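Local coordinates for putative host cell surface-exposed lipoprotein (Streptococcus phage TP-J34, PDB 4EQQ), which acts in superinfection exclusion as a phage-encoded lipoprotein, probably exposed on the host cell surface and represented here by its ectodomain, with the tape measure protein as its target, at residues A[13-18]-A[48-53]; A[28-33]-A[63-68]. All coordinates share one frame; numbering follows the deposited sequence.

Interaction 1: residues A[13-18]-A[48-53]; sequences KEYRTA and QDASDY
Apolar packing carries this contact. Tyr15 supplies the largest share, with its CB directed at helix 48-53. Its CG stands anti to the carbonyl carbon (chi1 -76°), which brings the ring against the other helix, one face on Ala50. Ala50 CA lies 3.9 Å from the Tyr15 ring centroid, close to the ring normal, so this is a CH-pi contact. Ala50 CB reaches Tyr15 CD1 at 3.6 Å. The two backbones can come near because Ala50 has so small a side chain: Tyr15 CA and Ala50 CA are 4.8 Å apart. Ala18 adds its methyl, with Ala18 CB 3.9 Å from Ala50 O.

The two tyrosines form an oblique aromatic pair, with ring planes at 40°. Tyr15 CD2 comes over one face of the Tyr53 ring and meets Tyr53 CG at 3.4 Å.

Two polar oxygens touch carbon atoms of the other helix without bonding to them. Tyr15 OH lies 3.3 Å from Asp49 CB, and the two side chains run side by side. The extended Glu14 chain brings OE1 to 3.6 Å from Ala50 CB. That oxygen also accepts a hydrogen bond from Ser47 N, so Glu14 ties helix 13-28 to the residue just before helix 48-57. No hydrogen bond joins the two segments.

The segment axes cross at -48° and approach to 8.7 Å. The ectodomain is all-helical, with an HTH fold, and this contact joins its helices 13-28 and 48-57. Tyr46 packs against Glu14 and Ala18, and Phe8 against Tyr53. Ser51 packs on Leu40 and Val41 of helix 33-42.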
ATOM      1  N   LYS A  13     -21.006 -15.174 -11.509  1.00 30.16           N
ATOM      2  CA  LYS A  13     -20.176 -15.653 -10.407  1.00 31.37           C
ATOM      3  C   LYS A  13     -18.869 -14.832 -10.308  1.00 36.50           C
ATOM      4  O   LYS A  13     -18.466 -14.421  -9.212  1.00 35.49           O
ATOM      5  CB  LYS A  13     -19.902 -17.156 -10.594  1.00 35.01           C
ATOM      6  CG  LYS A  13     -18.797 -17.753  -9.725  1.00 50.24           C
ATOM      7  CD  LYS A  13     -19.155 -17.852  -8.256  1.00 56.46           C
ATOM      8  CE  LYS A  13     -18.312 -18.858  -7.492  1.00 70.00           C
ATOM      9  NZ  LYS A  13     -16.984 -19.116  -8.119  1.00 79.52           N
ATOM     10  N   GLU A  14     -18.259 -14.551 -11.468  1.00 32.38           N
ATOM     11  CA  GLU A  14     -17.050 -13.748 -11.613  1.00 32.19           C
ATOM     12  C   GLU A  14     -17.160 -12.397 -10.904  1.00 33.41           C
ATOM     13  O   GLU A  14     -16.185 -11.969 -10.304  1.00 32.98           O
ATOM     14  CB  GLU A  14     -16.754 -13.525 -13.106  1.00 33.09           C
ATOM     15  CG  GLU A  14     -15.480 -12.746 -13.396  1.00 39.74           C
ATOM     16  CD  GLU A  14     -15.348 -12.150 -14.786  1.00 58.41           C
ATOM     17  OE1 GLU A  14     -14.292 -11.536 -15.068  1.00 37.89           O
ATOM     18  OE2 GLU A  14     -16.295 -12.291 -15.594  1.00 55.28           O
ATOM     19  N   TYR A  15     -18.332 -11.725 -10.990  1.00 28.23           N
ATOM     20  CA  TYR A  15     -18.536 -10.423 -10.349  1.00 26.24           C
ATOM     21  C   TYR A  15     -18.522 -10.588  -8.819  1.00 28.15           C
ATOM     22  O   TYR A  15     -17.987  -9.727  -8.119  1.00 25.69           O
ATOM     23  CB  TYR A  15     -19.870  -9.797 -10.790  1.00 26.56           C
ATOM     24  CG  TYR A  15     -19.937  -9.190 -12.182  1.00 26.59           C
ATOM     25  CD1 TYR A  15     -19.265  -9.774 -13.251  1.00 28.36           C
ATOM     26  CD2 TYR A  15     -20.815  -8.151 -12.462  1.00 27.55           C
ATOM     27  CE1 TYR A  15     -19.387  -9.269 -14.547  1.00 29.76           C
ATOM     28  CE2 TYR A  15     -20.943  -7.635 -13.754  1.00 28.68           C
ATOM     29  CZ  TYR A  15     -20.210  -8.183 -14.789  1.00 31.72           C
ATOM     30  OH  TYR A  15     -20.358  -7.694 -16.067  1.00 34.16           O
ATOM     31  N   ARG A  16     -19.111 -11.693  -8.311  1.00 25.55           N
ATOM     32  CA  ARG A  16     -19.166 -11.978  -6.863  1.00 25.81           C
ATOM     33  C   ARG A  16     -17.770 -12.313  -6.350  1.00 28.53           C
ATOM     34  O   ARG A  16     -17.396 -11.871  -5.270  1.00 27.70           O
ATOM     35  CB  ARG A  16     -20.170 -13.112  -6.547  1.00 26.39           C
ATOM     36  CG  ARG A  16     -21.621 -12.728  -6.856  1.00 37.75           C
ATOM     37  CD  ARG A  16     -22.632 -13.689  -6.239  1.00 43.06           C
ATOM     38  NE  ARG A  16     -22.605 -14.978  -6.916  1.00 53.69           N
ATOM     39  CZ  ARG A  16     -23.363 -15.290  -7.962  1.00 67.52           C
ATOM     40  NH1 ARG A  16     -23.244 -16.475  -8.541  1.00 52.66           N
ATOM     41  NH2 ARG A  16     -24.250 -14.419  -8.435  1.00 51.58           N
ATOM     42  N   THR A  17     -16.984 -13.043  -7.148  1.00 25.60           N
ATOM     43  CA  THR A  17     -15.598 -13.366  -6.796  1.00 26.10           C
ATOM     44  C   THR A  17     -14.758 -12.071  -6.818  1.00 28.18           C
ATOM     45  O   THR A  17     -13.891 -11.884  -5.955  1.00 28.89           O
ATOM     46  CB  THR A  17     -15.074 -14.509  -7.702  1.00 38.34           C
ATOM     47  OG1 THR A  17     -15.987 -15.599  -7.589  1.00 40.80           O
ATOM     48  CG2 THR A  17     -13.715 -15.036  -7.263  1.00 41.10           C
ATOM     49  N   ALA A  18     -15.014 -11.174  -7.807  1.00 23.13           N
ATOM     50  CA  ALA A  18     -14.308  -9.895  -7.890  1.00 22.31           C
ATOM     51  C   ALA A  18     -14.616  -9.027  -6.657  1.00 24.55           C
ATOM     52  O   ALA A  18     -13.708  -8.386  -6.140  1.00 25.52           O
ATOM     53  CB  ALA A  18     -14.664  -9.159  -9.178  1.00 22.90           C
ATOM     54  N   GLN A  48     -13.087  -5.841 -17.597  1.00 25.70           N
ATOM     55  CA  GLN A  48     -13.345  -4.462 -17.199  1.00 25.79           C
ATOM     56  C   GLN A  48     -14.736  -4.341 -16.522  1.00 29.23           C
ATOM     57  O   GLN A  48     -14.867  -3.642 -15.520  1.00 28.35           O
ATOM     58  CB  GLN A  48     -13.252  -3.508 -18.409  1.00 26.82           C
ATOM     59  CG  GLN A  48     -13.151  -2.038 -18.004  1.00 36.01           C
ATOM     60  CD  GLN A  48     -11.907  -1.742 -17.190  1.00 41.31           C
ATOM     61  OE1 GLN A  48     -10.778  -1.928 -17.649  1.00 38.03           O
ATOM     62  NE2 GLN A  48     -12.092  -1.258 -15.973  1.00 29.02           N
ATOM     63  N   ASP A  49     -15.755  -5.031 -17.055  1.00 25.30           N
ATOM     64  CA  ASP A  49     -17.101  -4.978 -16.480  1.00 24.32           C
ATOM     65  C   ASP A  49     -17.162  -5.536 -15.044  1.00 25.73           C
ATOM     66  O   ASP A  49     -17.830  -4.942 -14.207  1.00 25.30           O
ATOM     67  CB  ASP A  49     -18.116  -5.692 -17.386  1.00 25.94           C
ATOM     68  CG  ASP A  49     -18.435  -4.951 -18.678  1.00 36.43           C
ATOM     69  OD1 ASP A  49     -18.165  -3.732 -18.751  1.00 36.86           O
ATOM     70  OD2 ASP A  49     -19.015  -5.568 -19.578  1.00 38.77           O
ATOM     71  N   ALA A  50     -16.506  -6.682 -14.778  1.00 22.23           N
ATOM     72  CA  ALA A  50     -16.495  -7.296 -13.436  1.00 22.02           C
ATOM     73  C   ALA A  50     -15.760  -6.362 -12.444  1.00 26.66           C
ATOM     74  O   ALA A  50     -16.186  -6.213 -11.300  1.00 27.00           O
ATOM     75  CB  ALA A  50     -15.802  -8.650 -13.486  1.00 22.25           C
ATOM     76  N   SER A  51     -14.666  -5.737 -12.901  1.00 24.30           N
ATOM     77  CA  SER A  51     -13.878  -4.817 -12.075  1.00 24.58           C
ATOM     78  C   SER A  51     -14.686  -3.558 -11.779  1.00 26.29           C
ATOM     79  O   SER A  51     -14.740  -3.148 -10.625  1.00 24.88           O
ATOM     80  CB  SER A  51     -12.549  -4.480 -12.742  1.00 25.69           C
ATOM     81  OG  SER A  51     -11.820  -3.586 -11.920  1.00 26.50           O
ATOM     82  N   ASP A  52     -15.326  -2.968 -12.813  1.00 23.87           N
ATOM     83  CA  ASP A  52     -16.202  -1.797 -12.679  1.00 23.51           C
ATOM     84  C   ASP A  52     -17.356  -2.095 -11.714  1.00 27.74           C
ATOM     85  O   ASP A  52     -17.682  -1.249 -10.890  1.00 28.70           O
ATOM     86  CB  ASP A  52     -16.759  -1.345 -14.045  1.00 25.07           C
ATOM     87  CG  ASP A  52     -15.724  -0.763 -15.001  1.00 33.07           C
ATOM     88  OD1 ASP A  52     -14.562  -0.503 -14.556  1.00 31.27           O
ATOM     89  OD2 ASP A  52     -16.046  -0.615 -16.184  1.00 34.53           O
ATOM     90  N   TYR A  53     -17.934  -3.302 -11.782  1.00 24.11           N
ATOM     91  CA  TYR A  53     -18.993  -3.702 -10.851  1.00 23.70           C
ATOM     92  C   TYR A  53     -18.439  -3.799  -9.420  1.00 26.77           C
ATOM     93  O   TYR A  53     -19.045  -3.255  -8.493  1.00 26.60           O
ATOM     94  CB  TYR A  53     -19.599  -5.055 -11.254  1.00 24.61           C
ATOM     95  CG  TYR A  53     -20.632  -5.559 -10.265  1.00 25.90           C
ATOM     96  CD1 TYR A  53     -21.953  -5.116 -10.329  1.00 28.49           C
ATOM     97  CD2 TYR A  53     -20.290  -6.462  -9.264  1.00 26.19           C
ATOM     98  CE1 TYR A  53     -22.902  -5.553  -9.406  1.00 30.10           C
ATOM     99  CE2 TYR A  53     -21.227  -6.894  -8.328  1.00 26.97           C
ATOM    100  CZ  TYR A  53     -22.536  -6.449  -8.414  1.00 33.58           C
ATOM    101  OH  TYR A  53     -23.479  -6.901  -7.524  1.00 35.06           O
TER

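Interaction 2: residues A[28-33]-A[63-68]; sequences TVHMSK and NKQALE
A histidine at the centre of an inverse gamma turn lays its ring on the aliphatic part of a glutamate. The turn is made by Val29, His30 and Met31, closed by a weak hydrogen bond from Met31 N to Val29 O. It directs His30 CB at helix 63-68. With CG anti to the carbonyl carbon (chi1 -52°), the imidazole sits over Glu68. Glu68 CB stands almost straight above the ring centre, 3.5 Å from the His30 ring centroid and 10° off the normal. This is a CH-pi contact. Thr28 O lies over the opposite face, nearer the rim, so the ring is held between its own chain and the helix.

The acid end of Glu68 does not follow its CB. The chain bends at chi2, and the carboxylate plane is turned 74° from the ring. Glu68 OE1 forms a salt bridge with Lys71 NZ. A second salt bridge, from Glu68 OE1 to Lys64 NZ at 3.3 Å, includes only a weak hydrogen bond.

Gln65 fills the other half of the contact. Its side chain, also bent at chi2, crosses His30 at about a right angle. Gln65 CB lies 3.5 Å from Met31 O, and His30 CB lies 3.5 Å from Gln65 O. Met31 CB points away from helix 63-68; its side chain touches Leu36 and Gln39 of helix 33-42 and packs on Thr76 of the second subunit. The loop thus joins helices 13-28 and 33-42 to helix 62-77 and also reaches the dimer partner.

His30 NE2 and Glu68 OE2 are 4.9 Å apart, without direct contact. The acid could still favour a protonated imidazole, though the lysines near Glu68 would probably weaken that effect.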
ATOM      1  N   THR A  28      -6.459  -4.515   3.226  1.00 32.22           N
ATOM      2  CA  THR A  28      -5.013  -4.722   3.408  1.00 32.10           C
ATOM      3  C   THR A  28      -4.155  -3.597   2.828  1.00 34.85           C
ATOM      4  O   THR A  28      -3.258  -3.114   3.502  1.00 34.08           O
ATOM      5  CB  THR A  28      -4.579  -6.112   2.856  1.00 39.99           C
ATOM      6  OG1 THR A  28      -4.691  -6.102   1.438  1.00 46.76           O
ATOM      7  CG2 THR A  28      -5.414  -7.260   3.392  1.00 36.71           C
ATOM      8  N   VAL A  29      -4.402  -3.223   1.569  1.00 31.26           N
ATOM      9  CA  VAL A  29      -3.692  -2.168   0.830  1.00 32.24           C
ATOM     10  C   VAL A  29      -4.726  -1.045   0.695  1.00 37.96           C
ATOM     11  O   VAL A  29      -5.876  -1.304   0.361  1.00 41.00           O
ATOM     12  CB  VAL A  29      -3.157  -2.694  -0.543  1.00 36.61           C
ATOM     13  CG1 VAL A  29      -2.497  -1.584  -1.362  1.00 36.28           C
ATOM     14  CG2 VAL A  29      -2.183  -3.856  -0.343  1.00 36.82           C
ATOM     15  N   HIS A  30      -4.373   0.171   0.999  1.00 32.91           N
ATOM     16  CA  HIS A  30      -5.423   1.200   0.970  1.00 32.95           C
ATOM     17  C   HIS A  30      -5.598   1.963  -0.363  1.00 34.71           C
ATOM     18  O   HIS A  30      -5.192   3.110  -0.499  1.00 36.09           O
ATOM     19  CB  HIS A  30      -5.306   2.065   2.213  1.00 33.86           C
ATOM     20  CG  HIS A  30      -5.279   1.216   3.449  1.00 37.49           C
ATOM     21  ND1 HIS A  30      -4.126   1.062   4.184  1.00 39.90           N
ATOM     22  CD2 HIS A  30      -6.260   0.464   4.002  1.00 38.92           C
ATOM     23  CE1 HIS A  30      -4.447   0.262   5.188  1.00 39.13           C
ATOM     24  NE2 HIS A  30      -5.720  -0.133   5.107  1.00 39.35           N
ATOM     25  N   MET A  31      -6.283   1.323  -1.311  1.00 27.77           N
ATOM     26  CA  MET A  31      -6.469   1.793  -2.683  1.00 25.37           C
ATOM     27  C   MET A  31      -7.612   2.732  -2.900  1.00 28.93           C
ATOM     28  O   MET A  31      -8.678   2.603  -2.284  1.00 28.11           O
ATOM     29  CB  MET A  31      -6.661   0.601  -3.633  1.00 26.47           C
ATOM     30  CG  MET A  31      -5.501  -0.365  -3.633  1.00 29.00           C
ATOM     31  SD  MET A  31      -5.864  -1.738  -4.737  1.00 30.96           S
ATOM     32  CE  MET A  31      -4.544  -2.857  -4.291  1.00 28.14           C
ATOM     33  N   SER A  32      -7.425   3.617  -3.883  1.00 23.40           N
ATOM     34  CA  SER A  32      -8.484   4.493  -4.350  1.00 22.30           C
ATOM     35  C   SER A  32      -9.323   3.613  -5.255  1.00 25.90           C
ATOM     36  O   SER A  32      -8.890   2.500  -5.600  1.00 24.53           O
ATOM     37  CB  SER A  32      -7.894   5.670  -5.130  1.00 22.02           C
ATOM     38  OG  SER A  32      -7.382   5.276  -6.389  1.00 22.28           O
ATOM     39  N   LYS A  33     -10.520   4.078  -5.620  1.00 22.17           N
ATOM     40  CA  LYS A  33     -11.393   3.342  -6.528  1.00 21.78           C
ATOM     41  C   LYS A  33     -10.664   3.031  -7.834  1.00 25.38           C
ATOM     42  O   LYS A  33     -10.790   1.921  -8.349  1.00 24.41           O
ATOM     43  CB  LYS A  33     -12.660   4.161  -6.819  1.00 23.56           C
ATOM     44  CG  LYS A  33     -13.735   3.393  -7.587  1.00 28.11           C
ATOM     45  CD  LYS A  33     -14.928   4.270  -7.979  1.00 34.29           C
ATOM     46  CE  LYS A  33     -15.778   4.717  -6.811  1.00 41.59           C
ATOM     47  NZ  LYS A  33     -16.914   5.570  -7.263  1.00 44.46           N
ATOM     48  N   ASN A  63     -13.374   7.224   1.417  1.00 23.66           N
ATOM     49  CA  ASN A  63     -12.919   8.305   2.308  1.00 23.89           C
ATOM     50  C   ASN A  63     -12.013   7.674   3.360  1.00 26.05           C
ATOM     51  O   ASN A  63     -10.979   8.238   3.703  1.00 25.52           O
ATOM     52  CB  ASN A  63     -14.102   8.979   3.023  1.00 25.61           C
ATOM     53  CG  ASN A  63     -14.958   9.808   2.109  1.00 41.53           C
ATOM     54  OD1 ASN A  63     -14.457  10.600   1.340  1.00 30.25           O
ATOM     55  ND2 ASN A  63     -16.265   9.673   2.201  1.00 42.68           N
ATOM     56  N   LYS A  64     -12.431   6.516   3.894  1.00 23.22           N
ATOM     57  CA  LYS A  64     -11.678   5.753   4.905  1.00 22.80           C
ATOM     58  C   LYS A  64     -10.387   5.176   4.275  1.00 26.68           C
ATOM     59  O   LYS A  64      -9.341   5.159   4.928  1.00 27.06           O
ATOM     60  CB  LYS A  64     -12.585   4.659   5.496  1.00 26.02           C
ATOM     61  CG  LYS A  64     -11.881   3.497   6.189  1.00 49.19           C
ATOM     62  CD  LYS A  64     -11.361   3.864   7.554  1.00 63.96           C
ATOM     63  CE  LYS A  64     -10.942   2.644   8.328  1.00 76.81           C
ATOM     64  NZ  LYS A  64     -10.497   3.029   9.682  1.00 85.02           N
ATOM     65  N   GLN A  65     -10.456   4.732   3.003  1.00 23.03           N
ATOM     66  CA  GLN A  65      -9.278   4.233   2.284  1.00 23.38           C
ATOM     67  C   GLN A  65      -8.241   5.359   2.163  1.00 26.45           C
ATOM     68  O   GLN A  65      -7.056   5.121   2.364  1.00 25.59           O
ATOM     69  CB  GLN A  65      -9.654   3.741   0.866  1.00 24.60           C
ATOM     70  CG  GLN A  65     -10.532   2.499   0.832  1.00 27.45           C
ATOM     71  CD  GLN A  65      -9.859   1.317   1.463  1.00 40.30           C
ATOM     72  OE1 GLN A  65     -10.271   0.836   2.508  1.00 36.66           O
ATOM     73  NE2 GLN A  65      -8.817   0.821   0.841  1.00 36.95           N
ATOM     74  N   ALA A  66      -8.698   6.581   1.801  1.00 23.55           N
ATOM     75  CA  ALA A  66      -7.826   7.755   1.661  1.00 23.14           C
ATOM     76  C   ALA A  66      -7.183   8.096   2.997  1.00 25.79           C
ATOM     77  O   ALA A  66      -5.991   8.386   3.030  1.00 24.83           O
ATOM     78  CB  ALA A  66      -8.612   8.947   1.132  1.00 23.62           C
ATOM     79  N   LEU A  67      -7.970   8.077   4.089  1.00 23.79           N
ATOM     80  CA  LEU A  67      -7.458   8.363   5.436  1.00 24.51           C
ATOM     81  C   LEU A  67      -6.346   7.366   5.826  1.00 28.14           C
ATOM     82  O   LEU A  67      -5.295   7.785   6.311  1.00 28.18           O
ATOM     83  CB  LEU A  67      -8.613   8.350   6.477  1.00 24.65           C
ATOM     84  CG  LEU A  67      -8.225   8.539   7.958  1.00 29.47           C
ATOM     85  CD1 LEU A  67      -7.337   9.793   8.165  1.00 30.00           C
ATOM     86  CD2 LEU A  67      -9.461   8.584   8.841  1.00 30.43           C
ATOM     87  N   GLU A  68      -6.584   6.061   5.612  1.00 25.38           N
ATOM     88  CA  GLU A  68      -5.601   5.020   5.927  1.00 25.65           C
ATOM     89  C   GLU A  68      -4.320   5.190   5.091  1.00 27.04           C
ATOM     90  O   GLU A  68      -3.214   5.069   5.623  1.00 25.72           O
ATOM     91  CB  GLU A  68      -6.214   3.610   5.790  1.00 27.47           C
ATOM     92  CG  GLU A  68      -7.267   3.274   6.850  1.00 34.31           C
ATOM     93  CD  GLU A  68      -6.893   3.587   8.292  1.00 50.18           C
ATOM     94  OE1 GLU A  68      -7.603   4.397   8.933  1.00 47.80           O
ATOM     95  OE2 GLU A  68      -5.833   3.100   8.745  1.00 40.59           O
TER

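How the interactions relate
Interaction 1 joins helices 13-28 and 48-57, its centre about 15 Å from the centre of the chain. Interaction 2 lies nearer the middle, its centre about 5 Å from that of the chain, and sets the loop after helix 13-28 against helix 62-77. Both are partly buried. They hold no common element: the helix start serves one, the loop after its far end the other. Their centres are 20 Å apart and they do not touch. The outer contact is tyrosine and alanine packing between helices. The central one sets a histidine face on a glutamate CB and backbone oxygens on Gln65 and His30 carbons, and only its segments meet the second subunit.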